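Local coordinates for DUF1214 domain-containing protein (Burkholderia cenocepacia, PDB 6ANS), which is of unknown function but carries DUF1214 family regions and, in the crystal, binds a sodium ion and a phosphate ion, at residues A[288-293]-A[381-386]; A[277-282]-A[374-379]. One frame throughout, in Å; residues are numbered along the deposited sequence.

Contact 1: A[288-293]-A[381-386]; sequences DEALVI and VKLAAL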
loop_
_atom_site.group_PDB
_atom_site.type_symbol
_atom_site.label_atom_id
_atom_site.label_comp_id
_atom_site.label_asym_id
_atom_site.label_seq_id
_atom_site.Cartn_x
_atom_site.Cartn_y
_atom_site.Cartn_z
ATOM N N ASP A 288 34.937 -12.224 -1.731
ATOM C CA ASP A 288 35.554 -13.541 -1.643
ATOM C C ASP A 288 35.395 -14.182 -0.270
ATOM O O ASP A 288 35.998 -15.232 -0.020
ATOM C CB ASP A 288 37.047 -13.464 -1.990
ATOM C CG ASP A 288 37.837 -12.570 -1.034
ATOM O OD1 ASP A 288 37.240 -11.975 -0.115
ATOM O OD2 ASP A 288 39.075 -12.494 -1.183
ATOM N N GLU A 289 34.607 -13.582 0.618
ATOM C CA GLU A 289 34.435 -14.087 1.971
ATOM C C GLU A 289 33.036 -14.648 2.184
ATOM O O GLU A 289 32.070 -14.257 1.519
ATOM C CB GLU A 289 34.703 -12.990 3.000
ATOM C CG GLU A 289 36.151 -12.524 3.025
ATOM C CD GLU A 289 36.371 -11.401 4.008
ATOM O OE1 GLU A 289 35.462 -10.556 4.139
ATOM O OE2 GLU A 289 37.438 -11.370 4.659
ATOM N N ALA A 290 32.940 -15.570 3.134
ATOM C CA ALA A 290 31.671 -16.140 3.537
ATOM C C ALA A 290 31.607 -16.166 5.054
ATOM O O ALA A 290 32.627 -16.329 5.732
ATOM C CB ALA A 290 31.481 -17.555 2.968
ATOM N N LEU A 291 30.398 -15.997 5.579
ATOM C CA LEU A 291 30.136 -16.124 7.004
ATOM C C LEU A 291 29.489 -17.479 7.247
ATOM O O LEU A 291 28.396 -17.749 6.735
ATOM C CB LEU A 291 29.226 -15.000 7.498
ATOM C CG LEU A 291 28.996 -15.010 9.013
ATOM C CD1 LEU A 291 30.281 -14.669 9.773
ATOM C CD2 LEU A 291 27.874 -14.083 9.401
ATOM N N VAL A 292 30.154 -18.321 8.034
ATOM C CA VAL A 292 29.674 -19.663 8.336
ATOM C C VAL A 292 29.017 -19.634 9.706
ATOM O O VAL A 292 29.684 -19.383 10.716
ATOM C CB VAL A 292 30.816 -20.688 8.305
ATOM C CG1 VAL A 292 30.264 -22.097 8.554
ATOM C CG2 VAL A 292 31.576 -20.603 6.980
ATOM N N ILE A 293 27.714 -19.906 9.741
ATOM C CA ILE A 293 26.927 -19.928 10.968
ATOM C C ILE A 293 26.586 -21.376 11.287
ATOM O O ILE A 293 26.172 -22.128 10.396
ATOM C CB ILE A 293 25.645 -19.084 10.833
ATOM C CG1 ILE A 293 25.959 -17.704 10.236
ATOM C CG2 ILE A 293 24.935 -18.953 12.172
ATOM C CD1 ILE A 293 24.717 -16.902 9.871
ATOM N N VAL A 381 35.362 -17.182 6.529
ATOM C CA VAL A 381 36.327 -17.915 5.719
ATOM C C VAL A 381 36.289 -17.369 4.296
ATOM O O VAL A 381 35.440 -16.552 3.938
ATOM C CB VAL A 381 36.066 -19.433 5.714
ATOM C CG1 VAL A 381 36.010 -19.974 7.140
ATOM C CG2 VAL A 381 34.779 -19.734 4.962
ATOM N N LYS A 382 37.237 -17.829 3.484
ATOM C CA LYS A 382 37.209 -17.532 2.060
ATOM C C LYS A 382 36.159 -18.408 1.383
ATOM O O LYS A 382 36.108 -19.622 1.617
ATOM C CB LYS A 382 38.585 -17.780 1.440
ATOM C CG LYS A 382 39.661 -16.796 1.877
ATOM C CD LYS A 382 39.507 -15.468 1.173
ATOM C CE LYS A 382 40.546 -14.462 1.642
ATOM N NZ LYS A 382 40.427 -13.183 0.886
ATOM N N LEU A 383 35.310 -17.790 0.551
ATOM C CA LEU A 383 34.261 -18.543 -0.134
ATOM C C LEU A 383 34.841 -19.648 -1.004
ATOM O O LEU A 383 34.199 -20.687 -1.201
ATOM C CB LEU A 383 33.423 -17.599 -0.997
ATOM C CG LEU A 383 32.283 -18.187 -1.834
ATOM C CD1 LEU A 383 31.320 -18.997 -0.992
ATOM C CD2 LEU A 383 31.557 -17.079 -2.603
ATOM N N ALA A 384 36.062 -19.454 -1.511
ATOM C CA ALA A 384 36.693 -20.479 -2.329
ATOM C C ALA A 384 36.976 -21.739 -1.524
ATOM O O ALA A 384 36.915 -22.849 -2.069
ATOM C CB ALA A 384 37.981 -19.931 -2.951
ATOM N N ALA A 385 37.296 -21.588 -0.236
ATOM C CA ALA A 385 37.609 -22.751 0.590
ATOM C C ALA A 385 36.396 -23.657 0.768
ATOM O O ALA A 385 36.546 -24.881 0.860
ATOM C CB ALA A 385 38.148 -22.300 1.948
ATOM N N LEU A 386 35.195 -23.081 0.803
ATOM C CA LEU A 386 33.986 -23.888 0.926
ATOM C C LEU A 386 33.609 -24.550 -0.393
ATOM O O LEU A 386 33.075 -25.665 -0.390
ATOM C CB LEU A 386 32.822 -23.025 1.423
ATOM C CG LEU A 386 33.023 -22.366 2.793
ATOM C CD1 LEU A 386 31.967 -21.300 3.060
ATOM C CD2 LEU A 386 33.027 -23.424 3.893
HETATM O O HOH W 1 37.433 -16.753 -1.521
#
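The methyl of Ala-290 sits in a shallow hollow made by three side chains of the facing segment: CD1 of Leu-386 at 3.8 Å from Ala-290 CB, CD1 of Leu-383 at 4.2 Å, and CG2 of Val-381 a little farther off. One turn into the helix, Leu-386 reaches back so that its CD1 also meets Val-292 CG2 tip to tip at 4.0 Å. That same Val-292 methyl slants across Val-381 CG2, the branch set between the backbone N and the carbonyl carbon, which meets it at 3.9 Å. The backbones form an antiparallel pair at the border of a mixed four-stranded sheet, strand 377-382 being its outermost strand within the chain; Ala-290 and Val-381 exchange two N-H...O bonds as a hydrogen-bonded pair. Strand 377-382 then runs straight into helix 383-389, and the carbonyl of Asp-288 meets this junction: Asp-288 O accepts Leu-383 N at 2.7 Å, from above the carbonyl plane, and also takes a bond from a water that in turn accepts Ala-384 N. On the exposed side, Lys-382 bends at chi2 (-77°), which brings CD alongside Asp-288 O and lets NZ form a salt bridge with Asp-288 OD2 at 2.6 Å, approaching from above the carboxylate plane. Glu-289 instead turns OE1 to Ala-286 N, while Leu-383 also packs on Ala-343 and Thr-345.

Contact 2: A[277-282]-A[374-379]; sequences YYYHSC and VHPRTR. With EDO (1,2-ethanediol), chain H; PO4 (phosphate ion), chain E.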
loop_
_atom_site.group_PDB
_atom_site.type_symbol
_atom_site.label_atom_id
_atom_site.label_comp_id
_atom_site.label_asym_id
_atom_site.label_seq_id
_atom_site.Cartn_x
_atom_site.Cartn_y
_atom_site.Cartn_z
ATOM N N TYR A 277 12.704 -15.823 20.732
ATOM C CA TYR A 277 14.024 -15.486 21.233
ATOM C C TYR A 277 14.852 -14.994 20.050
ATOM O O TYR A 277 14.994 -15.708 19.047
ATOM C CB TYR A 277 14.653 -16.714 21.900
ATOM C CG TYR A 277 15.886 -16.438 22.717
ATOM C CD1 TYR A 277 17.143 -16.454 22.133
ATOM C CD2 TYR A 277 15.799 -16.203 24.089
ATOM C CE1 TYR A 277 18.286 -16.233 22.880
ATOM C CE2 TYR A 277 16.945 -15.970 24.855
ATOM C CZ TYR A 277 18.181 -15.988 24.238
ATOM O OH TYR A 277 19.325 -15.758 24.961
ATOM N N TYR A 278 15.351 -13.764 20.147
ATOM C CA TYR A 278 15.986 -13.067 19.035
ATOM C C TYR A 278 17.506 -13.035 19.170
ATOM O O TYR A 278 18.054 -12.932 20.277
ATOM C CB TYR A 278 15.486 -11.628 18.940
ATOM C CG TYR A 278 13.997 -11.448 18.695
ATOM C CD1 TYR A 278 13.506 -11.259 17.397
ATOM C CD2 TYR A 278 13.092 -11.418 19.753
ATOM C CE1 TYR A 278 12.147 -11.076 17.162
ATOM C CE2 TYR A 278 11.725 -11.235 19.528
ATOM C CZ TYR A 278 11.260 -11.064 18.221
ATOM O OH TYR A 278 9.919 -10.860 17.973
ATOM N N TYR A 279 18.179 -13.097 18.017
ATOM C CA TYR A 279 19.585 -12.729 17.861
ATOM C C TYR A 279 19.674 -11.686 16.756
ATOM O O TYR A 279 19.143 -11.902 15.661
ATOM C CB TYR A 279 20.462 -13.929 17.482
ATOM C CG TYR A 279 20.312 -15.151 18.368
ATOM C CD1 TYR A 279 21.343 -15.556 19.207
ATOM C CD2 TYR A 279 19.154 -15.914 18.343
ATOM C CE1 TYR A 279 21.213 -16.690 20.021
ATOM C CE2 TYR A 279 19.011 -17.039 19.159
ATOM C CZ TYR A 279 20.048 -17.419 19.990
ATOM O OH TYR A 279 19.913 -18.540 20.772
ATOM N N HIS A 280 20.336 -10.563 17.043
ATOM C CA HIS A 280 20.554 -9.497 16.077
ATOM C C HIS A 280 22.039 -9.182 15.995
ATOM O O HIS A 280 22.713 -9.067 17.024
ATOM C CB HIS A 280 19.807 -8.200 16.458
ATOM C CG HIS A 280 18.309 -8.294 16.404
ATOM N ND1 HIS A 280 17.607 -8.398 15.220
ATOM C CD2 HIS A 280 17.377 -8.234 17.389
ATOM C CE1 HIS A 280 16.310 -8.438 15.480
ATOM N NE2 HIS A 280 16.142 -8.335 16.787
ATOM N N SER A 281 22.539 -8.970 14.782
ATOM C CA SER A 281 23.907 -8.495 14.642
ATOM C C SER A 281 24.061 -7.777 13.310
ATOM O O SER A 281 23.132 -7.718 12.496
ATOM C CB SER A 281 24.907 -9.644 14.747
ATOM O OG SER A 281 26.199 -9.154 15.098
ATOM N N CYS A 282 25.258 -7.238 13.092
ATOM C CA CYS A 282 25.649 -6.718 11.794
ATOM C C CYS A 282 26.720 -7.625 11.205
ATOM O O CYS A 282 27.391 -8.377 11.920
ATOM C CB CYS A 282 26.150 -5.267 11.890
ATOM S SG CYS A 282 27.721 -5.046 12.747
ATOM N N VAL A 374 19.535 -22.370 21.508
ATOM C CA VAL A 374 20.877 -22.805 21.149
ATOM C C VAL A 374 21.535 -21.648 20.405
ATOM O O VAL A 374 20.976 -21.133 19.431
ATOM C CB VAL A 374 20.846 -24.086 20.289
ATOM C CG1 VAL A 374 22.247 -24.449 19.795
ATOM C CG2 VAL A 374 20.221 -25.263 21.087
ATOM N N HIS A 375 22.703 -21.231 20.876
ATOM C CA HIS A 375 23.310 -19.983 20.420
ATOM C C HIS A 375 24.227 -20.237 19.231
ATOM O O HIS A 375 25.213 -20.969 19.374
ATOM C CB HIS A 375 24.077 -19.341 21.559
ATOM C CG HIS A 375 23.201 -18.919 22.696
ATOM N ND1 HIS A 375 21.866 -18.618 22.529
ATOM C CD2 HIS A 375 23.459 -18.765 24.018
ATOM C CE1 HIS A 375 21.344 -18.275 23.693
ATOM N NE2 HIS A 375 22.290 -18.352 24.612
ATOM N N PRO A 376 23.963 -19.654 18.063
ATOM C CA PRO A 376 24.835 -19.899 16.910
ATOM C C PRO A 376 26.254 -19.395 17.137
ATOM O O PRO A 376 26.480 -18.373 17.790
ATOM C CB PRO A 376 24.149 -19.128 15.773
ATOM C CG PRO A 376 22.735 -18.916 16.233
ATOM C CD PRO A 376 22.839 -18.768 17.722
ATOM N N ARG A 377 27.213 -20.133 16.593
ATOM C CA ARG A 377 28.578 -19.664 16.441
ATOM C C ARG A 377 28.806 -19.298 14.980
ATOM O O ARG A 377 28.100 -19.767 14.082
ATOM C CB ARG A 377 29.589 -20.725 16.888
ATOM C CG ARG A 377 29.411 -22.091 16.260
ATOM C CD ARG A 377 30.280 -23.155 16.965
ATOM N NE ARG A 377 30.039 -24.503 16.443
ATOM C CZ ARG A 377 30.561 -24.957 15.308
ATOM N NH1 ARG A 377 31.359 -24.176 14.591
ATOM N NH2 ARG A 377 30.301 -26.190 14.892
ATOM N N THR A 378 29.785 -18.423 14.753
ATOM C CA THR A 378 30.082 -17.916 13.424
ATOM C C THR A 378 31.589 -17.910 13.208
ATOM O O THR A 378 32.372 -17.855 14.159
ATOM C CB THR A 378 29.558 -16.488 13.221
ATOM O OG1 THR A 378 30.331 -15.589 14.026
ATOM C CG2 THR A 378 28.079 -16.381 13.614
ATOM N N ARG A 379 31.987 -17.951 11.937
ATOM C CA ARG A 379 33.368 -17.685 11.559
ATOM C C ARG A 379 33.389 -17.231 10.106
ATOM O O ARG A 379 32.501 -17.576 9.321
ATOM C CB ARG A 379 34.270 -18.905 11.775
ATOM C CG ARG A 379 34.025 -20.060 10.842
ATOM C CD ARG A 379 34.798 -21.299 11.295
ATOM N NE ARG A 379 34.803 -22.339 10.268
ATOM C CZ ARG A 379 33.807 -23.198 10.077
ATOM N NH1 ARG A 379 32.725 -23.131 10.844
ATOM N NH2 ARG A 379 33.889 -24.115 9.116
HETATM C C1 EDO H . 11.842 -6.578 16.535
HETATM O O1 EDO H . 11.083 -7.551 15.790
HETATM C C2 EDO H . 12.494 -7.198 17.777
HETATM O O2 EDO H . 13.668 -7.965 17.449
HETATM P P PO4 E . 9.315 -10.384 14.517
HETATM O O1 PO4 E . 9.676 -11.828 14.766
HETATM O O2 PO4 E . 10.383 -9.807 13.644
HETATM O O3 PO4 E . 7.963 -10.257 13.862
HETATM O O4 PO4 E . 9.275 -9.703 15.862
#
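Tyr-279 and His-375 are joined by a hydrogen bond: Tyr-279 OH and His-375 ND1 lie 2.6 Å apart, the hydroxyl in the plane of the imidazole at its edge, and either atom could be the donor. With CG anti to its carbonyl carbon, beside the backbone N (chi1 -51°), Tyr-279 directs its ring at the loop that leads into strand 377-382.

Among ring contacts, Tyr-277, Tyr-279 and His-375 form an aromatic cluster in which both tyrosines meet His-375 rim to rim. The His-375 plane stands at 71° to that of Tyr-279 but only 18° from that of Tyr-277, whose OH comes within 3.5 Å of His-375 CE1. Trp-365 and Trp-367 of strand 360-368 also meet the Tyr-279 ring at steep angles.

Apolar packing is supplied by Pro-376, whose CD makes a CH-pi contact over one face of Tyr-279, 3.9 Å from the ring centroid and displaced toward the rim near CE1.

The alternate residues of strand 276-284 serve bound groups instead. Tyr-278 OH, also hydrogen-bonded to Asp-273 N, donates a very short bond to phosphate O4 (2.5 Å), and His-280 NE2 donates to ethanediol O2 at 2.6 Å; the same ethanediol oxygen also lies over a face of the Tyr-278 ring. Tyr-111, Arg-194 and Arg-366 also bind the phosphate. Both small molecules probably come from the crystallisation liquor, yet the basic and hydroxyl groups gathered there are consistent with an anion-holding pocket, while the phenol-imidazole bond and the proline should, with the two tryptophans, restrict the Tyr-279 ring on the strand's other side.

Strand 377-382 serves both contacts, whose centres lie about 17 Å apart: its end and the helix after it belong to contact 1, its start and the loop before it to contact 2. Contact 1 joins neighbours within one sheet and lies farther from the chain centre, mixing backbone pairing, aliphatic packing and an ion pair on its exposed side. Contact 2 joins the edge strand 276-284 of another sheet to the loop leading into strand 377-382, through aromatic and proline contacts and a phenol-imidazole hydrogen bond. Each combines buried residues with exposed ones. Val-292 N and Arg-379 O, 2.8 Å apart, probably hydrogen-bond between them, and Ile-293 packs on Pro-376. Strands 276-284 and 289-295 are consecutive in the chain.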